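Local coordinates for protein VirX1 (Cyanophage Syn10, PDB 6QGM) that iodinates diverse substrates as a viral halogenase of the tryptophan halogenase family, probably flavin-dependent, at residues H394-S398 and Q437-T441; E364-L369 and F388-C392; C425-P429 and W442-S446; E47-F53 and E355-L360. One frame throughout, in Å; residues are numbered along the deposited sequence.

Contact 1 of 4, residues H394-S398 and Q437-T441; sequences HQIDS and QKQST
Gln439 lays its amide across the side of the helix that carries His394, Asp397 and Ser398, and no other residue of 437-441 gives up as much surface to the contact. The bend of its side chain at chi2 (-64°) lays the amide along the helix, NE2 over His394 and OE1 at Ser398. The nitrogen end meets the imidazole: Gln439 NE2 sits 3.2 Å above the plane of the His394 ring, over its centre. Amide and ring are inclined at 59°, so the amide comes at the ring nitrogen-first and the two planes do not stack. His394 offers this face because its CG is anti to the backbone N (chi1 -160°), carrying the ring out along the helix surface toward the loop.

The oxygen end of the same amide points at Ser398. Ser398 OG lies 3.2 Å from Gln439 OE1 and 2.9 Å from His394 O, one helical turn back, so that one hydroxyl proton lies between two possible acceptors. Between the two ends, Asp397 CB touches Gln439 CD at 3.7 Å, the methylene backing the middle of the amide. The Asp397 carboxylate itself is engaged by Lys332 in a salt bridge. Lys438 turns its chain away from the helix segment, while its backbone bonds to the second subunit.

One glutamine thus spans positions i, i+3 and i+4 of helix 382-408, a loop-on-helix contact at the surface of the helical part of this tryptophan halogenase fold, beside a subunit interface.

Contact 2 of 4, residues E364-L369 and F388-C392; sequences ENIENL and FNYTC
Phe388 swings its CG anti to the backbone N (chi1 179°), which sends the ring across to Asn365, Asn368 and Leu369. The backbone aims Asn368 CB at that ring, and chi1 of -67° sends the Asn368 amide along to where ND2 meets Glu364 OE2 and Thr391 CG2. Phe388 CE2 lies 3.6 Å from Asn368 CB and 3.5 Å from Asn365 O. The carbonyl, already taken by Leu369 N within the helix, meets the ring at its edge, as does Leu369 N itself. Trp337 also meets the Phe388 ring, edge-to-face (T-shaped).

The two segments belong to consecutive helices, 360-373 and 382-408, that run back antiparallel as an alpha-alpha hairpin: the short axes diverge from parallel by 148° and approach to 10.7 Å. No hydrogen bond crosses between them. Several polar groups bond within their own helix or to the chain behind it. Asn368 ND2 bonds to Glu364 OE2 at 2.9 Å, reaching it from well above the carboxylate plane, and the methyl Thr391 CG2 lies 3.6 Å from each of these two atoms. Asn365 ND2 goes to Gly343 O and Thr391 OG1 to Gly387 O, while Asn365 OD1 lies against Cys392 CB, at 3.2 Å.

Contact 3 of 4, residues C425-P429 and W442-S446; sequences CNYMP and WQDLS
Trp442, Met428 and Tyr427 supply most of the surface buried here; the indole is the platform for Tyr427, while Met428 packs at the tryptophan CB. Tyr427 is placed with its methylene over the indole: CB stands 3.5 Å from the centroid of the Trp442 six-membered ring, only 6° off the ring normal, which defines a CH-pi contact. The phenol follows with its plane tilted 20° from the indole, but the centroid of the Tyr427 ring is 4.9 Å from that of the Trp442 six-membered ring. The rings are therefore nearly parallel yet slid apart, with little overlap. CB stands most squarely over the six-membered ring, with Tyr427 CG and CD1 reaching its CH2/CZ2 rim. The phenol hydroxyl bonds to Cys421 O.

Met428 takes the flank of Trp442 near the backbone. Its CG touches Trp442 CB at 3.3 Å; chi1 (-71°) and an extended chi2 carry SD to 3.8 Å from Ser446 OG, and the bend at chi3 only sets the terminal CE, near Ser446 OG and Gln443. That hydroxyl is already committed: Ser446 OG donates to Trp442 O at 3.0 Å, while Ser446 N reaches the same oxygen from the opposite face of the carbonyl plane.

The contact folds the loop that follows helix 416-424 onto the first turns of helix 441-451. Helix 382-408 lies against the indole through Ala404, Met405 and Ala408, with Trp442 NE1 bonded to Asp401 OD1, and the third subunit packs its Tyr390 on Met428 and its Gly387 on Ser446.

Contact 4 of 4, residues E47-F53 and E355-L360; sequences ESTLGHF and ESTGLL
Ser48 and Ser356 make the hydrogen bond of this contact, OG to OG at 2.9 Å, and either hydroxyl could be the donor. Ser48 OG stands between its backbone N and carbonyl carbon (chi1 68°), while Ser356 sits in a backbone conformation of positive phi (48°) that turns its CB toward the strand end. A second polar element, Glu47, is extended beyond CG and lays its carboxylate over the turn at Gly358; OE2 is also 3.5 Å from Leu359 N, but the angle there is too poor for a bond.

The apolar part has two clusters. In one, Leu359, which borders the Glu47 carboxylate, brings CD1 to Phe53 CE1 at 3.7 Å and to Thr49 CG2 at 4.1 Å; that same Thr49 methyl rests over the centre of the Phe53 ring, so methyl, ring and leucine interlock. In the other, Leu50 CD1 packs on Leu360 CD1 at 4.0 Å, and Leu360 CD1 also stands 4.2 Å from His52 CD2, over one face of that ring near its rim. The Leu50 isobutyl group further packs on the turn, CG near Ser356 O and CD2 near Glu355 O.

Glu355 OE2 is hydrogen-bonded to His406 NE2. Residues 355-358 match the Glu-Ser-Thr-Gly turn of tryptophan halogenases, so Glu355 and Lys76 are probably the counterparts of the family's glutamate and lysine. Lys76 NZ bonds both Ser356 OG and Thr49 O; with the serine pair it couples strand end to turn beside the apolar contacts, and glycine at 358 leaves room for the Glu47 carboxylate.

In the fold
From the N terminus, contact 4 comes first and closes the longest loop, 301 residues, joining strand 46-48 and the start of helix 52-59 to the turn that leads into helix 360-373. Contact 2 begins a few residues on and closes a short hairpin between that helix and helix 382-408. The latter continues into contact 1, whose second segment arrives only after contact 3 has opened at 425-429; contact 3 then closes at 442-446, so contacts 1 and 3 cross, and touch through Gln437 and Gln443, while the other pairs are in series. Gln395 touches both Glu364 and Leu360, linking contact 1 to contacts 2 and 4. Contacts 1, 2 and 3 adjoin neighbouring subunits; contact 4 does not.

Contact 1 of 4, residues H394-S398 and Q437-T441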
loop_
_atom_site.group_PDB
_atom_site.type_symbol
_atom_site.label_atom_id
_atom_site.label_comp_id
_atom_site.label_asym_id
_atom_site.label_seq_id
_atom_site.Cartn_x
_atom_site.Cartn_y
_atom_site.Cartn_z
ATOM N N HIS B 394 -11.570 -10.057 -6.160
ATOM C CA HIS B 394 -10.192 -9.993 -5.593
ATOM C C HIS B 394 -9.655 -11.414 -5.406
ATOM O O HIS B 394 -8.489 -11.671 -5.773
ATOM C CB HIS B 394 -10.148 -9.222 -4.263
ATOM C CG HIS B 394 -8.772 -8.743 -3.925
ATOM N ND1 HIS B 394 -7.788 -9.582 -3.454
ATOM C CD2 HIS B 394 -8.203 -7.528 -4.037
ATOM C CE1 HIS B 394 -6.672 -8.912 -3.291
ATOM N NE2 HIS B 394 -6.895 -7.648 -3.649
ATOM N N GLN B 395 -10.493 -12.300 -4.864
ATOM C CA GLN B 395 -10.094 -13.669 -4.458
ATOM C C GLN B 395 -9.718 -14.486 -5.696
ATOM O O GLN B 395 -8.638 -15.101 -5.700
ATOM C CB GLN B 395 -11.213 -14.340 -3.676
ATOM C CG GLN B 395 -10.951 -15.816 -3.453
ATOM C CD GLN B 395 -11.440 -16.293 -2.105
ATOM O OE1 GLN B 395 -12.370 -17.099 -1.995
ATOM N NE2 GLN B 395 -10.786 -15.791 -1.066
ATOM N N ILE B 396 -10.578 -14.494 -6.713
ATOM C CA ILE B 396 -10.362 -15.332 -7.927
ATOM C C ILE B 396 -9.181 -14.768 -8.730
ATOM O O ILE B 396 -8.477 -15.560 -9.361
ATOM C CB ILE B 396 -11.657 -15.487 -8.740
ATOM C CG1 ILE B 396 -11.596 -16.729 -9.621
ATOM C CG2 ILE B 396 -11.979 -14.228 -9.522
ATOM C CD1 ILE B 396 -12.917 -17.117 -10.218
ATOM N N ASP B 397 -8.933 -13.462 -8.657
ATOM C CA ASP B 397 -7.748 -12.827 -9.298
ATOM C C ASP B 397 -6.474 -13.285 -8.570
ATOM O O ASP B 397 -5.481 -13.646 -9.261
ATOM C CB ASP B 397 -7.869 -11.298 -9.332
ATOM C CG ASP B 397 -8.660 -10.779 -10.542
ATOM O OD1 ASP B 397 -9.053 -11.612 -11.427
ATOM O OD2 ASP B 397 -8.864 -9.536 -10.619
ATOM N N SER B 398 -6.489 -13.265 -7.228
ATOM C CA SER B 398 -5.393 -13.765 -6.362
ATOM C C SER B 398 -5.051 -15.197 -6.755
ATOM O O SER B 398 -3.882 -15.473 -7.093
ATOM C CB SER B 398 -5.759 -13.675 -4.911
ATOM O OG SER B 398 -5.953 -12.324 -4.533
ATOM N N GLN B 437 -0.644 -1.810 -8.345
ATOM C CA GLN B 437 -1.665 -2.815 -8.749
ATOM C C GLN B 437 -2.381 -3.365 -7.510
ATOM O O GLN B 437 -1.705 -3.576 -6.490
ATOM C CB GLN B 437 -1.006 -3.974 -9.508
ATOM C CG GLN B 437 -0.975 -3.798 -11.012
ATOM C CD GLN B 437 -0.630 -2.390 -11.413
ATOM O OE1 GLN B 437 -1.503 -1.586 -11.737
ATOM N NE2 GLN B 437 0.657 -2.089 -11.376
ATOM N N LYS B 438 -3.690 -3.622 -7.620
ATOM C CA LYS B 438 -4.468 -4.388 -6.614
ATOM C C LYS B 438 -3.806 -5.753 -6.427
ATOM O O LYS B 438 -3.612 -6.169 -5.284
ATOM C CB LYS B 438 -5.926 -4.572 -7.045
ATOM C CG LYS B 438 -6.804 -3.346 -6.892
ATOM C CD LYS B 438 -8.227 -3.591 -7.352
ATOM C CE LYS B 438 -8.938 -2.356 -7.888
ATOM N NZ LYS B 438 -9.448 -1.462 -6.817
ATOM N N GLN B 439 -3.511 -6.439 -7.528
ATOM C CA GLN B 439 -2.878 -7.776 -7.535
ATOM C C GLN B 439 -1.390 -7.560 -7.828
ATOM O O GLN B 439 -1.045 -7.395 -9.027
ATOM C CB GLN B 439 -3.547 -8.674 -8.579
ATOM C CG GLN B 439 -5.066 -8.737 -8.495
ATOM C CD GLN B 439 -5.545 -9.353 -7.210
ATOM O OE1 GLN B 439 -4.884 -10.221 -6.638
ATOM N NE2 GLN B 439 -6.709 -8.918 -6.740
ATOM N N SER B 440 -0.536 -7.550 -6.801
ATOM C CA SER B 440 0.895 -7.166 -6.943
ATOM C C SER B 440 1.851 -8.222 -6.349
ATOM O O SER B 440 2.952 -7.848 -5.907
ATOM C CB SER B 440 1.128 -5.796 -6.350
ATOM O OG SER B 440 0.941 -5.824 -4.947
ATOM N N THR B 441 1.478 -9.505 -6.353
ATOM C CA THR B 441 2.316 -10.585 -5.764
ATOM C C THR B 441 3.505 -10.850 -6.701
ATOM O O THR B 441 4.613 -10.997 -6.160
ATOM C CB THR B 441 1.487 -11.809 -5.349
ATOM O OG1 THR B 441 1.047 -12.536 -6.501
ATOM C CG2 THR B 441 0.324 -11.430 -4.454
#

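Contact 2 of 4, residues E364-L369 and F388-C392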
loop_
_atom_site.group_PDB
_atom_site.type_symbol
_atom_site.label_atom_id
_atom_site.label_comp_id
_atom_site.label_asym_id
_atom_site.label_seq_id
_atom_site.Cartn_x
_atom_site.Cartn_y
_atom_site.Cartn_z
ATOM N N GLU B 364 -17.048 -19.746 -0.890
ATOM C CA GLU B 364 -16.723 -18.326 -0.628
ATOM C C GLU B 364 -17.972 -17.482 -0.886
ATOM O O GLU B 364 -18.385 -16.737 0.021
ATOM C CB GLU B 364 -15.528 -17.882 -1.477
ATOM C CG GLU B 364 -15.295 -16.380 -1.506
ATOM C CD GLU B 364 -14.710 -15.760 -0.250
ATOM O OE1 GLU B 364 -14.345 -16.506 0.718
ATOM O OE2 GLU B 364 -14.608 -14.528 -0.242
ATOM N N ASN B 365 -18.567 -17.596 -2.068
ATOM C CA ASN B 365 -19.780 -16.817 -2.439
ATOM C C ASN B 365 -20.943 -17.194 -1.511
ATOM O O ASN B 365 -21.709 -16.289 -1.153
ATOM C CB ASN B 365 -20.122 -16.953 -3.921
ATOM C CG ASN B 365 -19.218 -16.086 -4.779
ATOM O OD1 ASN B 365 -18.223 -15.558 -4.283
ATOM N ND2 ASN B 365 -19.551 -15.929 -6.051
ATOM N N ILE B 366 -21.063 -18.463 -1.113
ATOM C CA ILE B 366 -22.153 -18.924 -0.207
ATOM C C ILE B 366 -21.975 -18.233 1.145
ATOM O O ILE B 366 -22.955 -17.641 1.629
ATOM C CB ILE B 366 -22.198 -20.460 -0.082
ATOM C CG1 ILE B 366 -22.637 -21.121 -1.395
ATOM C CG2 ILE B 366 -23.098 -20.868 1.077
ATOM C CD1 ILE B 366 -22.497 -22.619 -1.430
ATOM N N GLU B 367 -20.766 -18.288 1.715
ATOM C CA GLU B 367 -20.454 -17.706 3.053
ATOM C C GLU B 367 -20.632 -16.184 3.016
ATOM O O GLU B 367 -21.190 -15.648 3.987
ATOM C CB GLU B 367 -19.110 -18.185 3.582
ATOM C CG GLU B 367 -17.872 -17.714 2.873
ATOM C CD GLU B 367 -16.593 -18.463 3.266
ATOM O OE1 GLU B 367 -16.690 -19.655 3.701
ATOM O OE2 GLU B 367 -15.483 -17.856 3.120
ATOM N N ASN B 368 -20.243 -15.533 1.921
ATOM C CA ASN B 368 -20.392 -14.060 1.721
ATOM C C ASN B 368 -21.875 -13.673 1.575
ATOM O O ASN B 368 -22.264 -12.577 2.045
ATOM C CB ASN B 368 -19.551 -13.558 0.546
ATOM C CG ASN B 368 -18.067 -13.653 0.791
ATOM O OD1 ASN B 368 -17.639 -13.948 1.903
ATOM N ND2 ASN B 368 -17.279 -13.413 -0.244
ATOM N N LEU B 369 -22.685 -14.534 0.968
ATOM C CA LEU B 369 -24.148 -14.314 0.825
ATOM C C LEU B 369 -24.827 -14.473 2.189
ATOM O O LEU B 369 -25.627 -13.586 2.551
ATOM C CB LEU B 369 -24.709 -15.315 -0.186
ATOM C CG LEU B 369 -26.161 -15.082 -0.575
ATOM C CD1 LEU B 369 -26.333 -13.679 -1.150
ATOM C CD2 LEU B 369 -26.615 -16.161 -1.551
ATOM N N PHE B 388 -19.500 -7.352 -2.087
ATOM C CA PHE B 388 -19.561 -8.812 -2.409
ATOM C C PHE B 388 -18.809 -9.080 -3.719
ATOM O O PHE B 388 -17.997 -10.012 -3.794
ATOM C CB PHE B 388 -21.026 -9.246 -2.521
ATOM C CG PHE B 388 -21.237 -10.690 -2.860
ATOM C CD1 PHE B 388 -21.171 -11.144 -4.164
ATOM C CD2 PHE B 388 -21.543 -11.594 -1.877
ATOM C CE1 PHE B 388 -21.388 -12.482 -4.464
ATOM C CE2 PHE B 388 -21.770 -12.931 -2.173
ATOM C CZ PHE B 388 -21.663 -13.380 -3.464
ATOM N N ASN B 389 -19.100 -8.273 -4.749
ATOM C CA ASN B 389 -18.477 -8.366 -6.096
ATOM C C ASN B 389 -16.970 -8.127 -5.932
ATOM O O ASN B 389 -16.185 -8.927 -6.432
ATOM C CB ASN B 389 -19.152 -7.424 -7.098
ATOM C CG ASN B 389 -20.546 -7.875 -7.505
ATOM O OD1 ASN B 389 -20.904 -9.042 -7.362
ATOM N ND2 ASN B 389 -21.341 -6.965 -8.041
ATOM N N TYR B 390 -16.576 -7.080 -5.216
ATOM C CA TYR B 390 -15.145 -6.747 -5.011
ATOM C C TYR B 390 -14.451 -7.897 -4.282
ATOM O O TYR B 390 -13.415 -8.366 -4.760
ATOM C CB TYR B 390 -14.952 -5.429 -4.262
ATOM C CG TYR B 390 -13.493 -5.083 -4.119
ATOM C CD1 TYR B 390 -12.716 -5.665 -3.134
ATOM C CD2 TYR B 390 -12.865 -4.233 -5.007
ATOM C CE1 TYR B 390 -11.364 -5.397 -3.021
ATOM C CE2 TYR B 390 -11.519 -3.937 -4.894
ATOM C CZ TYR B 390 -10.762 -4.519 -3.899
ATOM O OH TYR B 390 -9.436 -4.197 -3.779
ATOM N N THR B 391 -14.993 -8.350 -3.158
ATOM C CA THR B 391 -14.360 -9.407 -2.334
ATOM C C THR B 391 -14.109 -10.646 -3.189
ATOM O O THR B 391 -12.997 -11.196 -3.122
ATOM C CB THR B 391 -15.209 -9.735 -1.107
ATOM O OG1 THR B 391 -15.179 -8.526 -0.345
ATOM C CG2 THR B 391 -14.726 -10.932 -0.320
ATOM N N CYS B 392 -15.085 -11.073 -3.978
ATOM C CA CYS B 392 -15.028 -12.406 -4.612
ATOM C C CYS B 392 -14.243 -12.305 -5.924
ATOM O O CYS B 392 -13.600 -13.298 -6.314
ATOM C CB CYS B 392 -16.426 -12.998 -4.733
ATOM S SG CYS B 392 -17.196 -12.735 -6.341
#

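Contact 3 of 4, residues C425-P429 and W442-S446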
loop_
_atom_site.group_PDB
_atom_site.type_symbol
_atom_site.label_atom_id
_atom_site.label_comp_id
_atom_site.label_asym_id
_atom_site.label_seq_id
_atom_site.Cartn_x
_atom_site.Cartn_y
_atom_site.Cartn_z
ATOM N N CYS B 425 5.446 -15.919 -22.269
ATOM C CA CYS B 425 4.347 -15.241 -21.532
ATOM C C CYS B 425 4.911 -14.236 -20.507
ATOM O O CYS B 425 5.774 -14.632 -19.687
ATOM C CB CYS B 425 3.471 -16.259 -20.824
ATOM S SG CYS B 425 2.070 -15.488 -19.984
ATOM N N ASN B 426 4.436 -12.987 -20.561
ATOM C CA ASN B 426 4.761 -11.895 -19.603
ATOM C C ASN B 426 3.672 -11.819 -18.531
ATOM O O ASN B 426 2.542 -11.418 -18.849
ATOM C CB ASN B 426 4.880 -10.530 -20.277
ATOM C CG ASN B 426 5.972 -10.513 -21.317
ATOM O OD1 ASN B 426 5.691 -10.306 -22.496
ATOM N ND2 ASN B 426 7.201 -10.761 -20.883
ATOM N N TYR B 427 4.019 -12.153 -17.289
ATOM C CA TYR B 427 3.046 -12.287 -16.185
ATOM C C TYR B 427 2.906 -10.971 -15.421
ATOM O O TYR B 427 2.001 -10.883 -14.571
ATOM C CB TYR B 427 3.469 -13.457 -15.304
ATOM C CG TYR B 427 3.377 -14.819 -15.965
ATOM C CD1 TYR B 427 2.204 -15.560 -15.939
ATOM C CD2 TYR B 427 4.469 -15.376 -16.613
ATOM C CE1 TYR B 427 2.127 -16.811 -16.524
ATOM C CE2 TYR B 427 4.412 -16.630 -17.199
ATOM C CZ TYR B 427 3.238 -17.355 -17.149
ATOM O OH TYR B 427 3.168 -18.593 -17.719
ATOM N N MET B 428 3.732 -9.968 -15.737
ATOM C CA MET B 428 3.842 -8.700 -14.961
ATOM C C MET B 428 3.670 -7.499 -15.881
ATOM O O MET B 428 4.378 -6.510 -15.726
ATOM C CB MET B 428 5.218 -8.589 -14.297
ATOM C CG MET B 428 5.433 -9.552 -13.157
ATOM S SD MET B 428 7.153 -9.650 -12.615
ATOM C CE MET B 428 7.507 -7.911 -12.326
ATOM N N PRO B 429 2.708 -7.510 -16.835
ATOM C CA PRO B 429 2.643 -6.466 -17.864
ATOM C C PRO B 429 2.457 -5.055 -17.275
ATOM O O PRO B 429 3.058 -4.129 -17.756
ATOM C CB PRO B 429 1.435 -6.893 -18.711
ATOM C CG PRO B 429 0.573 -7.676 -17.745
ATOM C CD PRO B 429 1.573 -8.447 -16.910
ATOM N N TRP B 442 3.318 -10.853 -8.031
ATOM C CA TRP B 442 4.438 -10.924 -9.013
ATOM C C TRP B 442 5.494 -9.852 -8.689
ATOM O O TRP B 442 6.686 -10.189 -8.573
ATOM C CB TRP B 442 3.946 -10.760 -10.456
ATOM C CG TRP B 442 3.009 -11.827 -10.942
ATOM C CD1 TRP B 442 1.641 -11.772 -10.994
ATOM C CD2 TRP B 442 3.380 -13.120 -11.465
ATOM N NE1 TRP B 442 1.141 -12.947 -11.484
ATOM C CE2 TRP B 442 2.181 -13.786 -11.796
ATOM C CE3 TRP B 442 4.602 -13.781 -11.657
ATOM C CZ2 TRP B 442 2.168 -15.073 -12.326
ATOM C CZ3 TRP B 442 4.591 -15.051 -12.187
ATOM C CH2 TRP B 442 3.388 -15.686 -12.511
ATOM N N GLN B 443 5.066 -8.594 -8.575
ATOM C CA GLN B 443 5.956 -7.434 -8.285
ATOM C C GLN B 443 6.643 -7.640 -6.931
ATOM O O GLN B 443 7.858 -7.399 -6.844
ATOM C CB GLN B 443 5.150 -6.139 -8.309
ATOM C CG GLN B 443 4.692 -5.748 -9.709
ATOM C CD GLN B 443 3.673 -4.634 -9.688
ATOM O OE1 GLN B 443 3.779 -3.683 -8.904
ATOM N NE2 GLN B 443 2.662 -4.745 -10.542
ATOM N N ASP B 444 5.886 -8.087 -5.927
ATOM C CA ASP B 444 6.335 -8.127 -4.506
ATOM C C ASP B 444 7.318 -9.290 -4.314
ATOM O O ASP B 444 8.347 -9.111 -3.598
ATOM C CB ASP B 444 5.150 -8.192 -3.546
ATOM C CG ASP B 444 4.277 -6.937 -3.560
ATOM O OD1 ASP B 444 4.713 -5.895 -4.130
ATOM O OD2 ASP B 444 3.148 -7.006 -3.019
ATOM N N LEU B 445 7.026 -10.426 -4.955
ATOM C CA LEU B 445 7.901 -11.623 -4.933
ATOM C C LEU B 445 9.228 -11.273 -5.606
ATOM O O LEU B 445 10.268 -11.742 -5.119
ATOM C CB LEU B 445 7.192 -12.773 -5.657
ATOM C CG LEU B 445 7.952 -14.088 -5.756
ATOM C CD1 LEU B 445 8.231 -14.640 -4.364
ATOM C CD2 LEU B 445 7.147 -15.075 -6.581
ATOM N N SER B 446 9.174 -10.509 -6.698
ATOM C CA SER B 446 10.351 -10.138 -7.516
ATOM C C SER B 446 11.246 -9.233 -6.675
ATOM O O SER B 446 12.462 -9.488 -6.645
ATOM C CB SER B 446 9.944 -9.491 -8.819
ATOM O OG SER B 446 9.446 -10.468 -9.736
#

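Contact 4 of 4, residues E47-F53 and E355-L360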
loop_
_atom_site.group_PDB
_atom_site.type_symbol
_atom_site.label_atom_id
_atom_site.label_comp_id
_atom_site.label_asym_id
_atom_site.label_seq_id
_atom_site.Cartn_x
_atom_site.Cartn_y
_atom_site.Cartn_z
ATOM N N GLU B 47 -13.742 -34.547 -7.086
ATOM C CA GLU B 47 -13.090 -33.220 -6.930
ATOM C C GLU B 47 -12.419 -33.124 -5.555
ATOM O O GLU B 47 -13.019 -33.609 -4.581
ATOM C CB GLU B 47 -14.159 -32.147 -7.039
ATOM C CG GLU B 47 -13.654 -30.825 -7.554
ATOM C CD GLU B 47 -14.764 -29.800 -7.645
ATOM O OE1 GLU B 47 -15.941 -30.208 -7.501
ATOM O OE2 GLU B 47 -14.455 -28.601 -7.855
ATOM N N SER B 48 -11.265 -32.468 -5.472
ATOM C CA SER B 48 -10.527 -32.212 -4.205
ATOM C C SER B 48 -10.878 -30.811 -3.695
ATOM O O SER B 48 -11.269 -29.949 -4.508
ATOM C CB SER B 48 -9.022 -32.434 -4.348
ATOM O OG SER B 48 -8.424 -31.480 -5.181
ATOM N N THR B 49 -10.788 -30.623 -2.381
ATOM C CA THR B 49 -11.192 -29.402 -1.648
ATOM C C THR B 49 -9.940 -28.758 -1.053
ATOM O O THR B 49 -8.862 -29.367 -1.110
ATOM C CB THR B 49 -12.230 -29.757 -0.576
ATOM O OG1 THR B 49 -11.585 -30.565 0.417
ATOM C CG2 THR B 49 -13.446 -30.488 -1.122
ATOM N N LEU B 50 -10.098 -27.556 -0.508
ATOM C CA LEU B 50 -9.062 -26.826 0.268
ATOM C C LEU B 50 -9.366 -26.974 1.759
ATOM O O LEU B 50 -10.418 -27.596 2.104
ATOM C CB LEU B 50 -9.154 -25.346 -0.123
ATOM C CG LEU B 50 -8.821 -25.024 -1.571
ATOM C CD1 LEU B 50 -9.458 -23.704 -1.986
ATOM C CD2 LEU B 50 -7.315 -25.025 -1.752
ATOM N N GLY B 51 -8.484 -26.406 2.600
ATOM C CA GLY B 51 -8.766 -26.128 4.022
ATOM C C GLY B 51 -10.070 -25.372 4.199
ATOM O O GLY B 51 -10.848 -25.767 5.073
ATOM N N HIS B 52 -10.303 -24.351 3.378
ATOM C CA HIS B 52 -11.509 -23.474 3.355
ATOM C C HIS B 52 -12.780 -24.316 3.572
ATOM O O HIS B 52 -13.693 -23.864 4.285
ATOM C CB HIS B 52 -11.602 -22.717 1.999
ATOM C CG HIS B 52 -11.021 -21.329 1.916
ATOM N ND1 HIS B 52 -9.646 -21.082 1.851
ATOM C CD2 HIS B 52 -11.628 -20.120 1.826
ATOM C CE1 HIS B 52 -9.439 -19.779 1.779
ATOM N NE2 HIS B 52 -10.643 -19.163 1.768
ATOM N N PHE B 53 -12.832 -25.499 2.952
ATOM C CA PHE B 53 -13.981 -26.450 2.966
ATOM C C PHE B 53 -14.338 -26.856 4.395
ATOM O O PHE B 53 -15.530 -27.111 4.662
ATOM C CB PHE B 53 -13.637 -27.684 2.140
ATOM C CG PHE B 53 -14.797 -28.592 1.808
ATOM C CD1 PHE B 53 -15.855 -28.151 1.033
ATOM C CD2 PHE B 53 -14.814 -29.907 2.233
ATOM C CE1 PHE B 53 -16.903 -28.995 0.706
ATOM C CE2 PHE B 53 -15.868 -30.745 1.921
ATOM C CZ PHE B 53 -16.910 -30.290 1.152
ATOM N N GLU B 355 -4.707 -25.874 -7.938
ATOM C CA GLU B 355 -4.629 -25.568 -6.493
ATOM C C GLU B 355 -5.957 -25.967 -5.833
ATOM O O GLU B 355 -6.326 -25.369 -4.818
ATOM C CB GLU B 355 -4.233 -24.101 -6.312
ATOM C CG GLU B 355 -2.736 -23.880 -6.376
ATOM C CD GLU B 355 -1.921 -24.577 -5.289
ATOM O OE1 GLU B 355 -2.457 -24.720 -4.155
ATOM O OE2 GLU B 355 -0.757 -24.989 -5.570
ATOM N N SER B 356 -6.601 -27.004 -6.357
ATOM C CA SER B 356 -7.810 -27.654 -5.793
ATOM C C SER B 356 -8.818 -26.574 -5.444
ATOM O O SER B 356 -9.376 -26.593 -4.337
ATOM C CB SER B 356 -7.455 -28.485 -4.593
ATOM O OG SER B 356 -6.428 -29.415 -4.917
ATOM N N THR B 357 -9.023 -25.669 -6.384
ATOM C CA THR B 357 -9.740 -24.381 -6.206
ATOM C C THR B 357 -11.174 -24.540 -6.767
ATOM O O THR B 357 -11.989 -23.632 -6.541
ATOM C CB THR B 357 -8.810 -23.265 -6.717
ATOM O OG1 THR B 357 -9.399 -21.984 -6.544
ATOM C CG2 THR B 357 -8.352 -23.448 -8.149
ATOM N N GLY B 358 -11.480 -25.695 -7.375
ATOM C CA GLY B 358 -12.812 -26.086 -7.879
ATOM C C GLY B 358 -13.964 -25.472 -7.094
ATOM O O GLY B 358 -14.700 -24.680 -7.656
ATOM N N LEU B 359 -14.109 -25.811 -5.822
ATOM C CA LEU B 359 -15.267 -25.413 -4.971
ATOM C C LEU B 359 -15.092 -24.001 -4.401
ATOM O O LEU B 359 -16.037 -23.556 -3.700
ATOM C CB LEU B 359 -15.436 -26.418 -3.818
ATOM C CG LEU B 359 -16.116 -27.743 -4.169
ATOM C CD1 LEU B 359 -16.577 -28.454 -2.901
ATOM C CD2 LEU B 359 -17.299 -27.545 -5.106
ATOM N N LEU B 360 -13.982 -23.301 -4.670
ATOM C CA LEU B 360 -13.674 -21.985 -4.028
ATOM C C LEU B 360 -14.746 -20.963 -4.418
ATOM O O LEU B 360 -15.397 -20.381 -3.547
ATOM C CB LEU B 360 -12.297 -21.488 -4.476
ATOM C CG LEU B 360 -11.884 -20.143 -3.886
ATOM C CD1 LEU B 360 -11.524 -20.300 -2.410
ATOM C CD2 LEU B 360 -10.714 -19.556 -4.668
#